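Local coordinates for protein prolyl-tRNA synthetase (Naegleria fowleri, PDB 6NAB) that probably catalyses the ATP-dependent attachment of proline to its tRNA, as class II prolyl-tRNA synthetases do, and is seen here holding proline and AMP, at residues L142-N147 / W167-S172; S239-Q244 / Y265-G270. All coordinates share one frame; numbering follows the deposited sequence.

From the N terminus, the chain runs along strand 140-149 and turns back along strand 164-174, so contact 1 closes a loop of 19 intervening residues. After helix 177-198 and further strands it enters strand 232-243 and returns along strand 261-272, where contact 2 closes a second loop of 20 residues. The loops are in series and neither encloses the other. They join through the antiparallel pairing of 164-174 with 261-272, where Gly170 N lies 2.8 Å from Trp269 O and Ser172 O 2.9 Å from Asn267 N. The two contact centres are about 13 Å apart, and both contacts touch proline and AMP in the class II core.

Contact 1: L142-N147 / W167-S172; sequences LNQWTN and WQEGHS. With PRO (proline), chain N; AMP (adenosine monophosphate), chain M.
Gln144 and Glu169 run side by side from a hydrogen-bonded pair and end in an amide-carboxylate bond of uncommon geometry. Gln144 NE2 donates to Glu169 OE1 over 3.0 Å, with the acceptor in the Gln144 amide plane but the donor well above the carboxylate plane, 61° out of it; Gln144 OE1 is hydrogen-bonded to Phe76 N. Both side chains place CG between backbone N and carbonyl carbon (chi1 57° in each) and then extend, which keeps them alongside each other. Glu169 OE1 also bonds with Ser120 and, weakly, accepts from Trp167 NE1, while Glu169 OE2 takes a 2.9 Å bond from His171 NE2, whose ring is also held at ND1 by Tyr125. The buried carboxylate is thus held at both oxygens. Glu169 CB lies over the Trp167 ring, whose far edge meets proline: Trp167 CH2 is 3.5 Å from PRO OXT. His171 NE2 approaches PRO CD at 3.8 Å, so Trp167, Glu169 and His171 line one side of the proline pocket.

The face bearing Asn143, Trp145 and Gln168 is packed differently. Gln168 CB sits over the six-membered ring of Trp145, 3.5 Å from its centroid and close to the ring normal, a CH-pi contact. The Gln168 chain bends at chi2, turning its amide from the indole toward Asn143; Gln168 NE2 then donates to Asn143 OD1 at 2.9 Å, the two amide planes being nearly coplanar. Gln168 OE1 is bonded to Tyr191.

Six backbone hydrogen bonds fix the antiparallel register of the strands, whose axes make an angle of 166°. Strand 72-73 pairs with the outer side of 140-149, strand 261-272 with that of 164-174; helix 49-68 packs against Trp145 and Gln168, and helix 121-131 against Leu142 and His171.

Contact 2: S239-Q244 / Y265-G270; sequences SHHLGQ and YQNSWG. With PRO (proline), chain N; AMP (adenosine monophosphate), chain M.
His240 and Ser268 form the tightly packed end of this contact, a hydrogen-bonded pair beside the bound ligands. His240 N donates to Ser268 O at 2.7 Å, and Ser268 N returns a bond to His240 O. The His240 imidazole turns its edge to the ligands, and His240 NE2 donates to PRO O over 2.9 Å; ND1 is engaged by Thr220, so both ring nitrogens have partners. Ser268 OG, bonded to Glu121, stands 3.7 Å from PRO CA. Gly270 N packs 3.6 Å from PRO CB, and the Gly270 carbonyl oxygen accepts a hydrogen bond from AMP O3'.

On the face bearing Asn267, the amide oxygen OD1 takes a nearly straight bond (167°) from His241 ND1, 2.9 Å long and in the imidazole plane, while ND2 is held by Glu183 and Ala180 of helix 177-198. The regular antiparallel pairing then breaks in a classic beta bulge: Leu242 and Gly243 both face Gln266. Leu242 N donates to Gln266 O at 2.7 Å, and Gly243, whose phi is positive (57°), accepts from Gln266 N through its carbonyl oxygen.

Past the bulge, the contact reaches partly exposed residues. A water donates to both Gly243 O and Gln266 OE1, adding a bridge to the backbone bond. The Gln244 side chain lies over one face of the Tyr265 ring: Gln244 CG is 3.9 Å from the ring centroid, and the amide is stacked at 15° to the ring plane. Gln244 NE2 donates to Phe263 O, which holds the amide in place, whereas the approach of Tyr265 CD1 to His241 CE1, at the ring edges, is a looser 4.1 Å.

Contact 1: L142-N147 / W167-S172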
loop_
_atom_site.group_PDB
_atom_site.type_symbol
_atom_site.label_atom_id
_atom_site.label_comp_id
_atom_site.label_asym_id
_atom_site.label_seq_id
_atom_site.Cartn_x
_atom_site.Cartn_y
_atom_site.Cartn_z
ATOM N N LEU B 142 -12.430 5.937 9.091
ATOM C CA LEU B 142 -11.404 4.980 8.714
ATOM C C LEU B 142 -11.140 5.092 7.228
ATOM O O LEU B 142 -12.035 5.444 6.460
ATOM C CB LEU B 142 -11.804 3.539 9.064
ATOM C CG LEU B 142 -12.126 3.354 10.554
ATOM C CD1 LEU B 142 -12.552 1.925 10.868
ATOM C CD2 LEU B 142 -10.951 3.774 11.447
ATOM N N ASN B 143 -9.905 4.760 6.838
ATOM C CA ASN B 143 -9.435 4.839 5.460
ATOM C C ASN B 143 -8.550 3.636 5.166
ATOM O O ASN B 143 -7.838 3.152 6.052
ATOM C CB ASN B 143 -8.626 6.127 5.225
ATOM C CG ASN B 143 -8.012 6.197 3.833
ATOM O OD1 ASN B 143 -8.721 6.423 2.840
ATOM N ND2 ASN B 143 -6.674 6.058 3.758
ATOM N N GLN B 144 -8.553 3.179 3.907
ATOM C CA GLN B 144 -7.575 2.172 3.505
ATOM C C GLN B 144 -7.099 2.406 2.080
ATOM O O GLN B 144 -7.878 2.823 1.210
ATOM C CB GLN B 144 -8.126 0.744 3.657
ATOM C CG GLN B 144 -9.414 0.434 2.893
ATOM C CD GLN B 144 -9.865 -1.006 3.132
ATOM O OE1 GLN B 144 -9.456 -1.620 4.104
ATOM N NE2 GLN B 144 -10.707 -1.546 2.236
ATOM N N TRP B 145 -5.799 2.152 1.867
ATOM C CA TRP B 145 -5.155 2.185 0.550
ATOM C C TRP B 145 -5.084 0.756 0.031
ATOM O O TRP B 145 -4.315 -0.052 0.555
ATOM C CB TRP B 145 -3.752 2.793 0.630
ATOM C CG TRP B 145 -3.748 4.240 1.095
ATOM C CD1 TRP B 145 -3.610 4.687 2.377
ATOM C CD2 TRP B 145 -3.912 5.409 0.275
ATOM N NE1 TRP B 145 -3.655 6.061 2.407
ATOM C CE2 TRP B 145 -3.860 6.528 1.132
ATOM C CE3 TRP B 145 -4.115 5.615 -1.099
ATOM C CZ2 TRP B 145 -3.989 7.843 0.663
ATOM C CZ3 TRP B 145 -4.245 6.920 -1.564
ATOM C CH2 TRP B 145 -4.186 8.016 -0.685
ATOM N N THR B 146 -5.894 0.427 -0.979
ATOM C CA THR B 146 -6.021 -0.965 -1.393
ATOM C C THR B 146 -6.200 -1.059 -2.903
ATOM O O THR B 146 -6.419 -0.064 -3.592
ATOM C CB THR B 146 -7.230 -1.673 -0.733
ATOM O OG1 THR B 146 -8.442 -1.145 -1.289
ATOM C CG2 THR B 146 -7.297 -1.455 0.721
ATOM N N ASN B 147 -6.170 -2.294 -3.397
ATOM C CA ASN B 147 -6.575 -2.598 -4.759
ATOM C C ASN B 147 -8.026 -3.076 -4.774
ATOM O O ASN B 147 -8.518 -3.680 -3.819
ATOM C CB ASN B 147 -5.656 -3.657 -5.392
ATOM C CG ASN B 147 -5.568 -4.944 -4.572
ATOM O OD1 ASN B 147 -5.863 -4.967 -3.377
ATOM N ND2 ASN B 147 -5.161 -6.022 -5.227
ATOM N N TRP B 167 -6.682 2.569 -5.052
ATOM C CA TRP B 167 -7.369 3.757 -4.567
ATOM C C TRP B 167 -7.128 3.897 -3.068
ATOM O O TRP B 167 -6.452 3.073 -2.442
ATOM C CB TRP B 167 -8.865 3.690 -4.939
ATOM C CG TRP B 167 -9.741 2.721 -4.139
ATOM C CD1 TRP B 167 -9.343 1.813 -3.172
ATOM C CD2 TRP B 167 -11.167 2.601 -4.230
ATOM N NE1 TRP B 167 -10.448 1.146 -2.667
ATOM C CE2 TRP B 167 -11.573 1.617 -3.293
ATOM C CE3 TRP B 167 -12.148 3.239 -5.012
ATOM C CZ2 TRP B 167 -12.912 1.246 -3.134
ATOM C CZ3 TRP B 167 -13.470 2.869 -4.851
ATOM C CH2 TRP B 167 -13.844 1.873 -3.930
ATOM N N GLN B 168 -7.653 4.976 -2.506
ATOM C CA GLN B 168 -8.052 4.996 -1.112
ATOM C C GLN B 168 -9.570 5.031 -1.065
ATOM O O GLN B 168 -10.221 5.596 -1.947
ATOM C CB GLN B 168 -7.461 6.191 -0.343
ATOM C CG GLN B 168 -7.759 7.583 -0.921
ATOM C CD GLN B 168 -9.201 8.080 -0.665
ATOM O OE1 GLN B 168 -9.776 8.782 -1.503
ATOM N NE2 GLN B 168 -9.786 7.698 0.472
ATOM N N GLU B 169 -10.135 4.377 -0.058
ATOM C CA GLU B 169 -11.554 4.501 0.244
ATOM C C GLU B 169 -11.690 4.866 1.719
ATOM O O GLU B 169 -11.122 4.187 2.589
ATOM C CB GLU B 169 -12.317 3.215 -0.112
ATOM C CG GLU B 169 -11.802 1.916 0.569
ATOM C CD GLU B 169 -12.614 0.684 0.151
ATOM O OE1 GLU B 169 -11.993 -0.363 -0.145
ATOM O OE2 GLU B 169 -13.874 0.759 0.143
ATOM N N GLY B 170 -12.360 5.983 1.989
ATOM C CA GLY B 170 -12.636 6.418 3.350
ATOM C C GLY B 170 -14.080 6.101 3.700
ATOM O O GLY B 170 -14.968 6.205 2.852
ATOM N N HIS B 171 -14.305 5.700 4.955
ATOM C CA HIS B 171 -15.637 5.313 5.436
ATOM C C HIS B 171 -15.842 5.938 6.808
ATOM O O HIS B 171 -15.147 5.576 7.764
ATOM C CB HIS B 171 -15.784 3.791 5.509
ATOM C CG HIS B 171 -15.698 3.118 4.182
ATOM N ND1 HIS B 171 -16.821 2.722 3.480
ATOM C CD2 HIS B 171 -14.634 2.801 3.405
ATOM C CE1 HIS B 171 -16.448 2.188 2.329
ATOM N NE2 HIS B 171 -15.127 2.217 2.261
ATOM N N SER B 172 -16.780 6.873 6.911
ATOM C CA SER B 172 -17.015 7.589 8.156
ATOM C C SER B 172 -18.459 7.443 8.599
ATOM O O SER B 172 -19.378 7.347 7.775
ATOM C CB SER B 172 -16.689 9.070 8.028
ATOM O OG SER B 172 -15.323 9.242 7.751
HETATM N N PRO N . -17.040 3.240 -2.074
HETATM C CA PRO N . -17.397 4.392 -2.911
HETATM C C PRO N . -17.332 4.058 -4.401
HETATM O O PRO N . -17.581 4.922 -5.253
HETATM C CB PRO N . -16.345 5.447 -2.536
HETATM C CG PRO N . -15.163 4.629 -2.020
HETATM C CD PRO N . -15.804 3.475 -1.300
HETATM O OXT PRO N . -17.043 2.914 -4.779
HETATM P P AMP M . -17.378 5.453 -8.518
HETATM O O1P AMP M . -17.858 4.228 -7.633
HETATM O O2P AMP M . -17.707 5.419 -10.042
HETATM O O3P AMP M . -17.837 6.734 -7.831
HETATM O "O5'" AMP M . -15.790 5.594 -8.433
HETATM C "C5'" AMP M . -15.105 5.615 -7.183
HETATM C "C4'" AMP M . -13.661 6.005 -7.366
HETATM O "O4'" AMP M . -13.002 4.984 -8.166
HETATM C "C3'" AMP M . -13.454 7.323 -8.105
HETATM O "O3'" AMP M . -12.291 7.984 -7.603
HETATM C "C2'" AMP M . -13.252 6.874 -9.559
HETATM O "O2'" AMP M . -12.497 7.770 -10.335
HETATM C "C1'" AMP M . -12.536 5.536 -9.386
HETATM N N9 AMP M . -12.807 4.538 -10.433
HETATM C C8 AMP M . -14.001 3.916 -10.678
HETATM N N7 AMP M . -13.923 2.922 -11.535
HETATM C C5 AMP M . -12.585 2.899 -11.887
HETATM C C6 AMP M . -11.843 2.058 -12.743
HETATM N N6 AMP M . -12.370 1.026 -13.413
HETATM N N1 AMP M . -10.516 2.299 -12.866
HETATM C C2 AMP M . -9.979 3.307 -12.173
HETATM N N3 AMP M . -10.576 4.162 -11.330
HETATM C C4 AMP M . -11.882 3.900 -11.229
#

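Contact 2: S239-Q244 / Y265-G270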
loop_
_atom_site.group_PDB
_atom_site.type_symbol
_atom_site.label_atom_id
_atom_site.label_comp_id
_atom_site.label_asym_id
_atom_site.label_seq_id
_atom_site.Cartn_x
_atom_site.Cartn_y
_atom_site.Cartn_z
ATOM N N SER B 239 -17.260 11.701 -3.540
ATOM C CA SER B 239 -17.493 11.792 -2.109
ATOM C C SER B 239 -18.994 11.641 -1.878
ATOM O O SER B 239 -19.777 12.514 -2.275
ATOM C CB SER B 239 -16.975 13.119 -1.564
ATOM O OG SER B 239 -17.127 13.157 -0.162
ATOM N N HIS B 240 -19.394 10.524 -1.272
ATOM C CA HIS B 240 -20.804 10.168 -1.138
ATOM C C HIS B 240 -21.307 10.406 0.275
ATOM O O HIS B 240 -20.619 10.095 1.257
ATOM C CB HIS B 240 -21.060 8.694 -1.465
ATOM C CG HIS B 240 -20.360 8.201 -2.686
ATOM N ND1 HIS B 240 -20.702 8.607 -3.958
ATOM C CD2 HIS B 240 -19.337 7.320 -2.829
ATOM C CE1 HIS B 240 -19.908 8.009 -4.831
ATOM N NE2 HIS B 240 -19.081 7.212 -4.174
ATOM N N HIS B 241 -22.536 10.904 0.377
ATOM C CA HIS B 241 -23.288 10.837 1.619
ATOM C C HIS B 241 -24.228 9.646 1.511
ATOM O O HIS B 241 -25.096 9.615 0.625
ATOM C CB HIS B 241 -24.068 12.121 1.883
ATOM C CG HIS B 241 -24.888 12.073 3.139
ATOM N ND1 HIS B 241 -24.330 11.881 4.386
ATOM C CD2 HIS B 241 -26.226 12.174 3.339
ATOM C CE1 HIS B 241 -25.284 11.870 5.299
ATOM N NE2 HIS B 241 -26.446 12.051 4.691
ATOM N N LEU B 242 -24.040 8.657 2.380
ATOM C CA LEU B 242 -24.868 7.460 2.354
ATOM C C LEU B 242 -26.093 7.585 3.242
ATOM O O LEU B 242 -26.935 6.678 3.243
ATOM C CB LEU B 242 -24.052 6.228 2.769
ATOM C CG LEU B 242 -22.697 6.041 2.077
ATOM C CD1 LEU B 242 -21.940 4.848 2.668
ATOM C CD2 LEU B 242 -22.862 5.900 0.558
ATOM N N GLY B 243 -26.229 8.692 3.970
ATOM C CA GLY B 243 -27.363 8.830 4.877
ATOM C C GLY B 243 -27.387 7.684 5.866
ATOM O O GLY B 243 -26.353 7.291 6.424
ATOM N N GLN B 244 -28.580 7.133 6.093
ATOM C CA GLN B 244 -28.760 5.964 6.944
ATOM C C GLN B 244 -29.084 4.716 6.133
ATOM O O GLN B 244 -29.566 3.728 6.693
ATOM C CB GLN B 244 -29.845 6.216 7.999
ATOM C CG GLN B 244 -29.513 7.332 9.016
ATOM C CD GLN B 244 -30.727 7.786 9.816
ATOM O OE1 GLN B 244 -31.817 7.936 9.263
ATOM N NE2 GLN B 244 -30.545 8.010 11.126
ATOM N N TYR B 265 -25.262 8.135 10.640
ATOM C CA TYR B 265 -25.152 8.737 9.314
ATOM C C TYR B 265 -23.761 8.450 8.776
ATOM O O TYR B 265 -22.771 8.620 9.499
ATOM C CB TYR B 265 -25.396 10.248 9.361
ATOM C CG TYR B 265 -26.845 10.604 9.562
ATOM C CD1 TYR B 265 -27.666 10.863 8.470
ATOM C CD2 TYR B 265 -27.405 10.649 10.834
ATOM C CE1 TYR B 265 -29.009 11.176 8.640
ATOM C CE2 TYR B 265 -28.761 10.961 11.013
ATOM C CZ TYR B 265 -29.548 11.224 9.908
ATOM O OH TYR B 265 -30.878 11.534 10.062
ATOM N N GLN B 266 -23.684 8.006 7.521
ATOM C CA GLN B 266 -22.415 7.566 6.965
ATOM C C GLN B 266 -22.080 8.251 5.643
ATOM O O GLN B 266 -22.962 8.640 4.865
ATOM C CB GLN B 266 -22.408 6.060 6.757
ATOM C CG GLN B 266 -22.525 5.244 8.051
ATOM C CD GLN B 266 -22.582 3.782 7.730
ATOM O OE1 GLN B 266 -23.666 3.218 7.517
ATOM N NE2 GLN B 266 -21.414 3.165 7.618
ATOM N N ASN B 267 -20.774 8.357 5.394
ATOM C CA ASN B 267 -20.211 8.768 4.112
ATOM C C ASN B 267 -19.225 7.705 3.649
ATOM O O ASN B 267 -18.656 6.964 4.457
ATOM C CB ASN B 267 -19.427 10.095 4.197
ATOM C CG ASN B 267 -20.235 11.246 4.761
ATOM O OD1 ASN B 267 -21.443 11.353 4.544
ATOM N ND2 ASN B 267 -19.557 12.126 5.502
ATOM N N SER B 268 -18.983 7.665 2.345
ATOM C CA SER B 268 -17.800 6.995 1.829
ATOM C C SER B 268 -17.252 7.820 0.672
ATOM O O SER B 268 -17.987 8.572 0.023
ATOM C CB SER B 268 -18.082 5.525 1.420
ATOM O OG SER B 268 -18.911 5.431 0.274
ATOM N N TRP B 269 -15.939 7.738 0.464
ATOM C CA TRP B 269 -15.309 8.600 -0.530
ATOM C C TRP B 269 -14.055 7.917 -1.058
ATOM O O TRP B 269 -13.299 7.312 -0.291
ATOM C CB TRP B 269 -14.980 9.994 0.048
ATOM C CG TRP B 269 -14.797 10.049 1.554
ATOM C CD1 TRP B 269 -15.771 10.218 2.492
ATOM C CD2 TRP B 269 -13.555 9.911 2.287
ATOM N NE1 TRP B 269 -15.216 10.201 3.768
ATOM C CE2 TRP B 269 -13.860 10.034 3.661
ATOM C CE3 TRP B 269 -12.216 9.740 1.906
ATOM C CZ2 TRP B 269 -12.877 9.946 4.662
ATOM C CZ3 TRP B 269 -11.240 9.652 2.896
ATOM C CH2 TRP B 269 -11.580 9.762 4.261
ATOM N N GLY B 270 -13.843 8.026 -2.368
ATOM C CA GLY B 270 -12.749 7.335 -3.026
ATOM C C GLY B 270 -12.058 8.084 -4.153
ATOM O O GLY B 270 -12.696 8.753 -4.973
HETATM N N PRO N . -17.040 3.240 -2.074
HETATM C CA PRO N . -17.397 4.392 -2.911
HETATM C C PRO N . -17.332 4.058 -4.401
HETATM O O PRO N . -17.581 4.922 -5.253
HETATM C CB PRO N . -16.345 5.447 -2.536
HETATM C CG PRO N . -15.163 4.629 -2.020
HETATM C CD PRO N . -15.804 3.475 -1.300
HETATM O OXT PRO N . -17.043 2.914 -4.779
HETATM P P AMP M . -17.378 5.453 -8.518
HETATM O O1P AMP M . -17.858 4.228 -7.633
HETATM O O2P AMP M . -17.707 5.419 -10.042
HETATM O O3P AMP M . -17.837 6.734 -7.831
HETATM O "O5'" AMP M . -15.790 5.594 -8.433
HETATM C "C5'" AMP M . -15.105 5.615 -7.183
HETATM C "C4'" AMP M . -13.661 6.005 -7.366
HETATM O "O4'" AMP M . -13.002 4.984 -8.166
HETATM C "C3'" AMP M . -13.454 7.323 -8.105
HETATM O "O3'" AMP M . -12.291 7.984 -7.603
HETATM C "C2'" AMP M . -13.252 6.874 -9.559
HETATM O "O2'" AMP M . -12.497 7.770 -10.335
HETATM C "C1'" AMP M . -12.536 5.536 -9.386
HETATM N N9 AMP M . -12.807 4.538 -10.433
HETATM C C8 AMP M . -14.001 3.916 -10.678
HETATM N N7 AMP M . -13.923 2.922 -11.535
HETATM C C5 AMP M . -12.585 2.899 -11.887
HETATM C C6 AMP M . -11.843 2.058 -12.743
HETATM N N6 AMP M . -12.370 1.026 -13.413
HETATM N N1 AMP M . -10.516 2.299 -12.866
HETATM C C2 AMP M . -9.979 3.307 -12.173
HETATM N N3 AMP M . -10.576 4.162 -11.330
HETATM C C4 AMP M . -11.882 3.900 -11.229
HETATM O O HOH W 1 -25.712 4.525 6.041
#